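Local coordinates for putative isomerase YbhH (Escherichia coli, PDB 6OTV), which is of unconfirmed function but, as a PrpF-family member of the diaminopimelate epimerase clan, probably acts as an isomerase, at residues M1-G12 with T338-L349; N245-L253 with N264-S272. All coordinates share one frame; numbering follows the deposited sequence. Where two conformers were deposited one is given.

Contact 1. Residues M1-G12 with T338-L349; sequences MKKIPCVMMRGG and TTRKIFSGEVYL. With EDO (1,2-ethanediol), chain E; EDO (1,2-ethanediol), chain N.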
loop_
_atom_site.group_PDB
_atom_site.type_symbol
_atom_site.label_atom_id
_atom_site.label_comp_id
_atom_site.label_asym_id
_atom_site.label_seq_id
_atom_site.Cartn_x
_atom_site.Cartn_y
_atom_site.Cartn_z
ATOM N N MET A 1 19.290 -22.643 22.528
ATOM C CA MET A 1 18.062 -22.083 23.083
ATOM C C MET A 1 17.228 -23.172 23.755
ATOM O O MET A 1 17.000 -24.236 23.177
ATOM C CB MET A 1 17.247 -21.380 21.991
ATOM C CG MET A 1 16.014 -20.642 22.506
ATOM S SD MET A 1 15.150 -19.677 21.241
ATOM C CE MET A 1 16.407 -18.482 20.786
ATOM N N LYS A 2 16.777 -22.904 24.983
ATOM C CA LYS A 2 16.002 -23.871 25.744
ATOM C C LYS A 2 14.569 -23.447 26.021
ATOM O O LYS A 2 13.754 -24.305 26.376
ATOM C CB LYS A 2 16.695 -24.181 27.080
ATOM C CG LYS A 2 17.877 -25.122 26.930
ATOM C CD LYS A 2 17.433 -26.437 26.297
ATOM C CE LYS A 2 18.619 -27.314 25.925
ATOM N NZ LYS A 2 19.416 -26.737 24.808
ATOM N N LYS A 3 14.236 -22.167 25.865
ATOM C CA LYS A 3 12.872 -21.700 26.045
ATOM C C LYS A 3 12.667 -20.449 25.202
ATOM O O LYS A 3 13.620 -19.738 24.869
ATOM C CB LYS A 3 12.559 -21.411 27.516
ATOM C CG LYS A 3 13.387 -20.286 28.110
ATOM C CD LYS A 3 12.938 -19.966 29.522
ATOM C CE LYS A 3 13.713 -18.793 30.096
ATOM N NZ LYS A 3 13.277 -18.487 31.485
ATOM N N ILE A 4 11.406 -20.184 24.867
ATOM C CA ILE A 4 11.050 -19.054 24.013
ATOM C C ILE A 4 9.614 -18.627 24.307
ATOM O O ILE A 4 8.736 -19.484 24.480
ATOM C CB ILE A 4 11.239 -19.408 22.528
ATOM C CG1 ILE A 4 10.870 -18.226 21.630
ATOM C CG2 ILE A 4 10.416 -20.638 22.150
ATOM C CD1 ILE A 4 11.117 -18.490 20.160
ATOM N N PRO A 5 9.336 -17.325 24.406
ATOM C CA PRO A 5 7.942 -16.877 24.527
ATOM C C PRO A 5 7.129 -17.290 23.310
ATOM O O PRO A 5 7.611 -17.250 22.174
ATOM C CB PRO A 5 8.065 -15.352 24.631
ATOM C CG PRO A 5 9.452 -15.118 25.129
ATOM C CD PRO A 5 10.290 -16.211 24.531
ATOM N N CYS A 6 5.883 -17.685 23.553
ATOM C CA CYS A 6 5.053 -18.218 22.484
ATOM C C CYS A 6 3.582 -17.985 22.804
ATOM O O CYS A 6 3.182 -17.929 23.969
ATOM C CB CYS A 6 5.332 -19.708 22.276
ATOM S SG CYS A 6 4.367 -20.490 20.970
ATOM N N VAL A 7 2.787 -17.839 21.747
ATOM C CA VAL A 7 1.340 -17.692 21.845
ATOM C C VAL A 7 0.712 -18.648 20.841
ATOM O O VAL A 7 0.998 -18.563 19.640
ATOM C CB VAL A 7 0.878 -16.248 21.569
ATOM C CG1 VAL A 7 -0.642 -16.181 21.508
ATOM C CG2 VAL A 7 1.411 -15.289 22.625
ATOM N N MET A 8 -0.127 -19.562 21.321
ATOM C CA MET A 8 -0.912 -20.409 20.434
ATOM C C MET A 8 -2.230 -19.716 20.135
ATOM O O MET A 8 -2.913 -19.242 21.051
ATOM C CB MET A 8 -1.176 -21.787 21.041
ATOM C CG MET A 8 -1.967 -22.726 20.146
ATOM S SD MET A 8 -2.351 -24.295 20.958
ATOM C CE MET A 8 -0.707 -24.937 21.258
ATOM N N MET A 9 -2.577 -19.648 18.859
ATOM C CA MET A 9 -3.847 -19.090 18.434
ATOM C C MET A 9 -4.474 -20.007 17.401
ATOM O O MET A 9 -3.777 -20.645 16.605
ATOM C CB MET A 9 -3.691 -17.685 17.828
ATOM C CG MET A 9 -3.018 -16.663 18.724
ATOM S SD MET A 9 -3.008 -15.035 17.950
ATOM C CE MET A 9 -4.747 -14.606 18.045
ATOM N N ARG A 10 -5.801 -20.076 17.425
ATOM C CA ARG A 10 -6.536 -20.584 16.277
ATOM C C ARG A 10 -6.675 -19.451 15.272
ATOM O O ARG A 10 -7.175 -18.371 15.610
ATOM C CB ARG A 10 -7.908 -21.117 16.681
ATOM C CG ARG A 10 -8.765 -21.537 15.484
ATOM C CD ARG A 10 -10.169 -21.952 15.892
ATOM N NE ARG A 10 -10.885 -20.871 16.562
ATOM C CZ ARG A 10 -11.442 -19.839 15.935
ATOM N NH1 ARG A 10 -11.364 -19.738 14.613
ATOM N NH2 ARG A 10 -12.075 -18.903 16.630
ATOM N N GLY A 11 -6.198 -19.680 14.055
ATOM C CA GLY A 11 -6.420 -18.746 12.973
ATOM C C GLY A 11 -7.325 -19.369 11.934
ATOM O O GLY A 11 -6.879 -20.210 11.148
ATOM N N GLY A 12 -8.593 -18.979 11.925
ATOM C CA GLY A 12 -9.540 -19.613 11.025
ATOM C C GLY A 12 -9.663 -21.087 11.359
ATOM O O GLY A 12 -9.976 -21.465 12.495
ATOM N N THR A 338 -12.369 -15.962 11.584
ATOM C CA THR A 338 -12.363 -15.735 13.020
ATOM C C THR A 338 -11.041 -16.234 13.577
ATOM O O THR A 338 -10.357 -17.060 12.965
ATOM C CB THR A 338 -13.526 -16.439 13.739
ATOM O OG1 THR A 338 -13.304 -17.856 13.731
ATOM C CG2 THR A 338 -14.862 -16.126 13.063
ATOM N N THR A 339 -10.684 -15.722 14.750
ATOM C CA THR A 339 -9.455 -16.133 15.408
ATOM C C THR A 339 -9.693 -16.137 16.912
ATOM O O THR A 339 -10.665 -15.560 17.406
ATOM C CB THR A 339 -8.279 -15.215 15.032
ATOM O OG1 THR A 339 -7.057 -15.757 15.545
ATOM C CG2 THR A 339 -8.483 -13.817 15.596
ATOM N N ARG A 340 -8.802 -16.809 17.637
ATOM C CA ARG A 340 -8.904 -16.841 19.089
ATOM C C ARG A 340 -7.533 -17.122 19.681
ATOM O O ARG A 340 -6.806 -17.992 19.194
ATOM C CB ARG A 340 -9.911 -17.897 19.559
ATOM C CG ARG A 340 -10.359 -17.719 21.001
ATOM C CD ARG A 340 -11.350 -18.795 21.411
ATOM N NE ARG A 340 -10.700 -20.080 21.649
ATOM C CZ ARG A 340 -10.126 -20.423 22.799
ATOM N NH1 ARG A 340 -10.111 -19.572 23.818
ATOM N NH2 ARG A 340 -9.559 -21.617 22.928
ATOM N N LYS A 341 -7.186 -16.377 20.726
ATOM C CA LYS A 341 -5.979 -16.656 21.488
ATOM C C LYS A 341 -6.248 -17.808 22.446
ATOM O O LYS A 341 -7.219 -17.780 23.207
ATOM C CB LYS A 341 -5.529 -15.412 22.255
ATOM C CG LYS A 341 -4.307 -15.634 23.132
ATOM C CD LYS A 341 -3.857 -14.342 23.796
ATOM C CE LYS A 341 -4.954 -13.749 24.661
ATOM N NZ LYS A 341 -4.457 -12.586 25.449
ATOM N N ILE A 342 -5.394 -18.826 22.401
ATOM C CA ILE A 342 -5.587 -20.054 23.165
ATOM C C ILE A 342 -4.628 -20.131 24.351
ATOM O O ILE A 342 -5.058 -20.264 25.497
ATOM C CB ILE A 342 -5.455 -21.294 22.255
ATOM C CG1 ILE A 342 -6.506 -21.248 21.144
ATOM C CG2 ILE A 342 -5.576 -22.574 23.073
ATOM C CD1 ILE A 342 -6.452 -22.427 20.193
ATOM N N PHE A 343 -3.326 -19.981 24.103
ATOM C CA PHE A 343 -2.300 -20.212 25.117
ATOM C C PHE A 343 -1.239 -19.127 24.997
ATOM O O PHE A 343 -0.660 -18.948 23.922
ATOM C CB PHE A 343 -1.676 -21.602 24.929
ATOM C CG PHE A 343 -1.091 -22.198 26.182
ATOM C CD1 PHE A 343 -0.592 -21.394 27.193
ATOM C CD2 PHE A 343 -1.035 -23.576 26.339
ATOM C CE1 PHE A 343 -0.054 -21.948 28.338
ATOM C CE2 PHE A 343 -0.496 -24.139 27.482
ATOM C CZ PHE A 343 -0.004 -23.324 28.484
ATOM N N SER A 344 -0.972 -18.414 26.092
ATOM C CA SER A 344 0.063 -17.390 26.130
ATOM C C SER A 344 1.030 -17.732 27.251
ATOM O O SER A 344 0.606 -17.972 28.386
ATOM C CB SER A 344 -0.527 -15.995 26.342
ATOM O OG SER A 344 0.481 -15.012 26.205
ATOM N N GLY A 345 2.322 -17.767 26.932
ATOM C CA GLY A 345 3.318 -18.101 27.931
ATOM C C GLY A 345 4.678 -18.466 27.371
ATOM O O GLY A 345 5.197 -17.788 26.478
ATOM N N GLU A 346 5.266 -19.541 27.889
ATOM C CA GLU A 346 6.626 -19.936 27.549
ATOM C C GLU A 346 6.631 -21.381 27.070
ATOM O O GLU A 346 6.027 -22.251 27.706
ATOM C CB GLU A 346 7.552 -19.774 28.760
ATOM C CG GLU A 346 9.033 -19.743 28.426
ATOM C CD GLU A 346 9.495 -18.386 27.931
ATOM O OE1 GLU A 346 8.708 -17.419 28.008
ATOM O OE2 GLU A 346 10.653 -18.286 27.473
ATOM N N VAL A 347 7.312 -21.635 25.954
ATOM C CA VAL A 347 7.485 -22.982 25.422
ATOM C C VAL A 347 8.931 -23.400 25.642
ATOM O O VAL A 347 9.855 -22.613 25.410
ATOM C CB VAL A 347 7.103 -23.064 23.930
ATOM C CG1 VAL A 347 7.568 -24.386 23.323
ATOM C CG2 VAL A 347 5.600 -22.917 23.766
ATOM N N TYR A 348 9.124 -24.635 26.096
ATOM C CA TYR A 348 10.439 -25.162 26.430
ATOM C C TYR A 348 10.881 -26.165 25.376
ATOM O O TYR A 348 10.083 -26.991 24.915
ATOM C CB TYR A 348 10.429 -25.809 27.819
ATOM C CG TYR A 348 10.027 -24.835 28.906
ATOM C CD1 TYR A 348 10.986 -24.124 29.617
ATOM C CD2 TYR A 348 8.685 -24.603 29.201
ATOM C CE1 TYR A 348 10.624 -23.222 30.601
ATOM C CE2 TYR A 348 8.315 -23.702 30.185
ATOM C CZ TYR A 348 9.289 -23.014 30.880
ATOM O OH TYR A 348 8.929 -22.114 31.861
ATOM N N LEU A 349 12.154 -26.086 24.995
ATOM C CA LEU A 349 12.727 -26.893 23.928
ATOM C C LEU A 349 13.565 -28.030 24.501
ATOM O O LEU A 349 14.352 -27.813 25.430
ATOM C CB LEU A 349 13.598 -26.027 23.018
ATOM C CG LEU A 349 12.951 -24.698 22.615
ATOM C CD1 LEU A 349 13.938 -23.809 21.870
ATOM C CD2 LEU A 349 11.694 -24.942 21.781
HETATM C C1 EDO E . -15.942 -19.018 15.399
HETATM O O1 EDO E . -15.284 -19.175 14.139
HETATM C C2 EDO E . -15.367 -20.042 16.368
HETATM O O2 EDO E . -16.135 -20.125 17.573
HETATM C C1 EDO N . -11.187 -15.485 24.787
HETATM O O1 EDO N . -11.456 -16.725 24.125
HETATM C C2 EDO N . -9.686 -15.218 24.768
HETATM O O2 EDO N . -9.158 -15.520 23.470
#
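Arg10 reaches across to Thr338 with its guanidinium edge-on: NH1 gives a hydrogen bond to Thr338 OG1 at 2.8 Å, with the hydroxyl 16° out of the guanidinium plane. The chain runs extended from CB and then bends at CD (chi3 60°), which turns NH1 back to Gly12 O as well, this one lying almost in the plane. Arg340 N sits over one face of the group and C2 of the chain E ethanediol, probably from the crystallisation liquor, over the other. On the sheet face that carries Met9 and Thr339, Thr339 OG1 donates to Arg10 O at 2.6 Å; that carbonyl also takes Arg340 N and is thus gripped twice. Met9 bends its CE to 3.6 Å from Thr339 OG1, while its side chain also meets Phe103 of helix 94-106.

The antiparallel pairing joins the two chain ends in what is probably the two-domain fold of the diaminopimelate epimerase clan, with a classic beta bulge where Ile342 N and Phe343 N both donate to Met8 O. Ile342 CD1 lies over the Met9-Arg10 backbone of the facing strand, 4.0 Å from Arg10 CB. Past the corner at Gly345, Val347 CG2 packs on Cys6 CB at 3.5 Å. Glu346 folds at chi2 (80°) to lay its carboxylate alongside the Pro5 ring, OE2 being 3.6 Å from Pro5 CD and touching the aliphatic part of Lys3. Leu349 CD1 meets Met1 CG at 3.8 Å, though Met1 is poorly ordered, and helix 28-39 packs against both.

Contact 2. Residues N245-L253 with N264-S272; sequences NMVIPKPVL and NVRYFMPHS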
loop_
_atom_site.group_PDB
_atom_site.type_symbol
_atom_site.label_atom_id
_atom_site.label_comp_id
_atom_site.label_asym_id
_atom_site.label_seq_id
_atom_site.Cartn_x
_atom_site.Cartn_y
_atom_site.Cartn_z
ATOM N N ASN A 245 8.560 -29.440 -11.162
ATOM C CA ASN A 245 8.923 -29.480 -9.750
ATOM C C ASN A 245 8.443 -28.260 -8.977
ATOM O O ASN A 245 8.695 -28.171 -7.771
ATOM C CB ASN A 245 10.439 -29.623 -9.589
ATOM N N MET A 246 7.777 -27.317 -9.633
ATOM C CA MET A 246 7.160 -26.199 -8.941
ATOM C C MET A 246 5.768 -26.586 -8.459
ATOM O O MET A 246 5.139 -27.516 -8.971
ATOM C CB MET A 246 7.077 -24.973 -9.851
ATOM C CG MET A 246 8.428 -24.348 -10.171
ATOM S SD MET A 246 8.543 -23.631 -11.827
ATOM C CE MET A 246 7.752 -22.040 -11.594
ATOM N N VAL A 247 5.290 -25.854 -7.452
ATOM C CA VAL A 247 3.958 -26.066 -6.899
ATOM C C VAL A 247 2.925 -25.146 -7.537
ATOM O O VAL A 247 1.783 -25.090 -7.074
ATOM C CB VAL A 247 3.959 -25.910 -5.369
ATOM C CG1 VAL A 247 4.838 -26.976 -4.725
ATOM C CG2 VAL A 247 4.430 -24.521 -4.958
ATOM N N ILE A 248 3.304 -24.411 -8.579
ATOM C CA ILE A 248 2.366 -23.560 -9.306
ATOM C C ILE A 248 2.460 -23.891 -10.794
ATOM O O ILE A 248 3.504 -24.381 -11.251
ATOM C CB ILE A 248 2.648 -22.069 -9.043
ATOM C CG1 ILE A 248 4.061 -21.722 -9.518
ATOM C CG2 ILE A 248 2.478 -21.733 -7.571
ATOM C CD1 ILE A 248 4.376 -20.261 -9.529
ATOM N N PRO A 249 1.393 -23.667 -11.591
ATOM C CA PRO A 249 0.084 -23.185 -11.131
ATOM C C PRO A 249 -0.708 -24.282 -10.438
ATOM O O PRO A 249 -0.490 -25.456 -10.725
ATOM C CB PRO A 249 -0.603 -22.756 -12.425
ATOM C CG PRO A 249 -0.062 -23.712 -13.431
ATOM C CD PRO A 249 1.401 -23.866 -13.053
ATOM N N LYS A 250 -1.594 -23.905 -9.527
ATOM C CA LYS A 250 -2.444 -24.879 -8.862
ATOM C C LYS A 250 -3.648 -25.180 -9.747
ATOM O O LYS A 250 -4.453 -24.278 -10.001
ATOM C CB LYS A 250 -2.910 -24.350 -7.513
ATOM C CG LYS A 250 -1.794 -24.024 -6.542
ATOM C CD LYS A 250 -1.640 -25.093 -5.466
ATOM C CE LYS A 250 -0.763 -24.597 -4.311
ATOM N NZ LYS A 250 0.560 -24.093 -4.784
ATOM N N PRO A 251 -3.800 -26.406 -10.248
ATOM C CA PRO A 251 -4.982 -26.723 -11.059
ATOM C C PRO A 251 -6.223 -26.850 -10.192
ATOM O O PRO A 251 -6.172 -27.360 -9.069
ATOM C CB PRO A 251 -4.614 -28.056 -11.723
ATOM C CG PRO A 251 -3.604 -28.663 -10.814
ATOM C CD PRO A 251 -2.841 -27.524 -10.200
ATOM N N VAL A 252 -7.343 -26.354 -10.716
ATOM C CA VAL A 252 -8.615 -26.339 -10.000
ATOM C C VAL A 252 -9.686 -26.930 -10.902
ATOM O O VAL A 252 -9.970 -26.383 -11.974
ATOM C CB VAL A 252 -9.022 -24.922 -9.563
ATOM C CG1 VAL A 252 -10.364 -24.977 -8.859
ATOM C CG2 VAL A 252 -7.954 -24.306 -8.667
ATOM N N LEU A 253 -10.286 -28.035 -10.468
ATOM C CA LEU A 253 -11.458 -28.575 -11.142
ATOM C C LEU A 253 -12.704 -27.856 -10.639
ATOM O O LEU A 253 -12.912 -27.737 -9.428
ATOM C CB LEU A 253 -11.575 -30.078 -10.896
ATOM C CG LEU A 253 -10.424 -30.951 -11.396
ATOM C CD1 LEU A 253 -10.766 -32.421 -11.216
ATOM C CD2 LEU A 253 -10.120 -30.644 -12.853
ATOM N N ASN A 264 -18.539 -24.948 -7.287
ATOM C CA ASN A 264 -17.901 -26.013 -6.530
ATOM C C ASN A 264 -16.527 -26.282 -7.128
ATOM O O ASN A 264 -16.366 -26.290 -8.353
ATOM C CB ASN A 264 -18.754 -27.287 -6.549
ATOM C CG ASN A 264 -18.014 -28.494 -6.007
ATOM O OD1 ASN A 264 -17.854 -28.650 -4.794
ATOM N ND2 ASN A 264 -17.557 -29.356 -6.906
ATOM N N VAL A 265 -15.527 -26.489 -6.272
ATOM C CA VAL A 265 -14.153 -26.606 -6.741
ATOM C C VAL A 265 -13.480 -27.817 -6.107
ATOM O O VAL A 265 -13.862 -28.289 -5.033
ATOM C CB VAL A 265 -13.321 -25.329 -6.460
ATOM C CG1 VAL A 265 -13.987 -24.095 -7.065
ATOM C CG2 VAL A 265 -13.090 -25.151 -4.967
ATOM N N ARG A 266 -12.466 -28.321 -6.808
ATOM C CA ARG A 266 -11.533 -29.315 -6.285
ATOM C C ARG A 266 -10.132 -28.761 -6.500
ATOM O O ARG A 266 -9.683 -28.629 -7.643
ATOM C CB ARG A 266 -11.710 -30.670 -6.974
ATOM C CG ARG A 266 -12.998 -31.390 -6.597
ATOM C CD ARG A 266 -13.041 -31.676 -5.102
ATOM N NE ARG A 266 -14.269 -32.357 -4.694
ATOM C CZ ARG A 266 -15.369 -31.739 -4.267
ATOM N NH1 ARG A 266 -15.411 -30.414 -4.193
ATOM N NH2 ARG A 266 -16.433 -32.448 -3.912
ATOM N N TYR A 267 -9.450 -28.437 -5.405
ATOM C CA TYR A 267 -8.209 -27.669 -5.430
ATOM C C TYR A 267 -7.018 -28.618 -5.347
ATOM O O TYR A 267 -6.850 -29.323 -4.346
ATOM C CB TYR A 267 -8.197 -26.671 -4.270
ATOM C CG TYR A 267 -7.079 -25.651 -4.285
ATOM C CD1 TYR A 267 -7.091 -24.591 -5.182
ATOM C CD2 TYR A 267 -6.032 -25.726 -3.373
ATOM C CE1 TYR A 267 -6.077 -23.645 -5.188
ATOM C CE2 TYR A 267 -5.014 -24.785 -3.371
ATOM C CZ TYR A 267 -5.042 -23.747 -4.280
ATOM O OH TYR A 267 -4.032 -22.809 -4.282
ATOM N N PHE A 268 -6.190 -28.631 -6.387
ATOM C CA PHE A 268 -5.027 -29.507 -6.435
ATOM C C PHE A 268 -3.760 -28.733 -6.087
ATOM O O PHE A 268 -3.578 -27.591 -6.519
ATOM C CB PHE A 268 -4.907 -30.170 -7.808
ATOM C CG PHE A 268 -5.906 -31.273 -8.024
ATOM C CD1 PHE A 268 -5.581 -32.586 -7.720
ATOM C CD2 PHE A 268 -7.177 -30.997 -8.505
ATOM C CE1 PHE A 268 -6.500 -33.605 -7.908
ATOM C CE2 PHE A 268 -8.100 -32.013 -8.694
ATOM C CZ PHE A 268 -7.761 -33.317 -8.395
ATOM N N MET A 269 -2.872 -29.373 -5.313
ATOM C CA MET A 269 -1.801 -28.648 -4.633
ATOM C C MET A 269 -0.371 -28.979 -5.061
ATOM O O MET A 269 0.518 -28.995 -4.200
ATOM C CB MET A 269 -1.904 -28.896 -3.126
ATOM C CG MET A 269 -3.298 -28.751 -2.546
ATOM S SD MET A 269 -3.382 -29.351 -0.843
ATOM C CE MET A 269 -3.067 -31.097 -1.075
ATOM N N PRO A 270 -0.072 -29.228 -6.350
ATOM C CA PRO A 270 -0.838 -29.384 -7.589
ATOM C C PRO A 270 -1.147 -30.840 -7.912
ATOM O O PRO A 270 -1.888 -31.119 -8.854
ATOM C CB PRO A 270 0.092 -28.781 -8.653
ATOM C CG PRO A 270 1.353 -28.364 -7.927
ATOM C CD PRO A 270 1.361 -29.124 -6.651
ATOM N N HIS A 271 -0.578 -31.757 -7.132
ATOM C CA HIS A 271 -0.716 -33.183 -7.399
ATOM C C HIS A 271 -1.882 -33.801 -6.632
ATOM O O HIS A 271 -2.684 -34.539 -7.213
ATOM C CB HIS A 271 0.589 -33.911 -7.055
ATOM C CG HIS A 271 1.815 -33.259 -7.617
ATOM N ND1 HIS A 271 2.015 -33.085 -8.969
ATOM C CD2 HIS A 271 2.911 -32.748 -7.007
ATOM C CE1 HIS A 271 3.177 -32.488 -9.169
ATOM N NE2 HIS A 271 3.740 -32.273 -7.993
ATOM N N SER A 272 -1.990 -33.517 -5.339
ATOM C CA SER A 272 -3.043 -34.067 -4.499
ATOM C C SER A 272 -4.205 -33.088 -4.382
ATOM O O SER A 272 -4.058 -31.881 -4.584
ATOM C CB SER A 272 -2.509 -34.407 -3.105
ATOM O OG SER A 272 -1.557 -35.453 -3.165
#
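Tyr267 holds CG anti to the backbone N (chi1 -171°), which carries its ring past Val252 to Lys250, whose own chain kinks at chi2 (-103°) and lies obliquely across the phenol. Lys250 CG comes within 3.4 Å of Tyr267 OH, and Lys250 CD lies 3.3 Å from Phe268 O. The amine then curls back to its own segment, where NZ bonds Val247 O from above the carbonyl plane. Val252 divides its branches: CG2 touches Tyr267 CD1 at 3.6 Å and CG1 meets Val265 CB, beside Ile285 of helix 279-290.

On the other side of the strands, the Phe268 ring meets Leu253 CD1 obliquely at 3.7 Å. Pro251 O approaches the edge of that ring in its plane and accepts Phe268 N at 3.0 Å, the N lying almost straight out from the carbonyl. Pro251 CG packs on Phe268 CB, the two side chains crossing at about a right angle, and Pro251 CD touches Pro270 CB at 3.5 Å. Pro270 follows a cis peptide bond, and its CG reaches Val247 O at 3.4 Å. Helix 221-237 lies against Pro251, Phe268 and Pro270.

Beyond Phe268 the paired ladder gives way to packing of Pro251, Pro270 and the Lys250 chain. Between Leu253 and Arg266, two backbone bonds form a hydrogen-bonded pair, characteristic of the antiparallel beta hairpin made by strands 250-255 and 263-267.

How the contacts relate
Contact 1 is partly buried, with exposed residues along much of segment 338-349, whereas contact 2 is a largely buried hairpin pairing of segments only 11 residues apart in sequence. Their centres are 31 Å apart, on opposite sides of the chain's centre, and they share no residues. Strand pairing still connects them indirectly: strand 263-267 pairs with 306-312, which leads through 315-322 to strand 332-344 of contact 1. A long backbone ladder with arginine, threonine and glutamate at its flanks marks contact 1; contact 2 has three backbone bonds and relies more on proline, aromatic and aliphatic packing, with helix 279-290 against Val252 and Val265 and helix 221-237 against Pro251, Pro270 and Phe268.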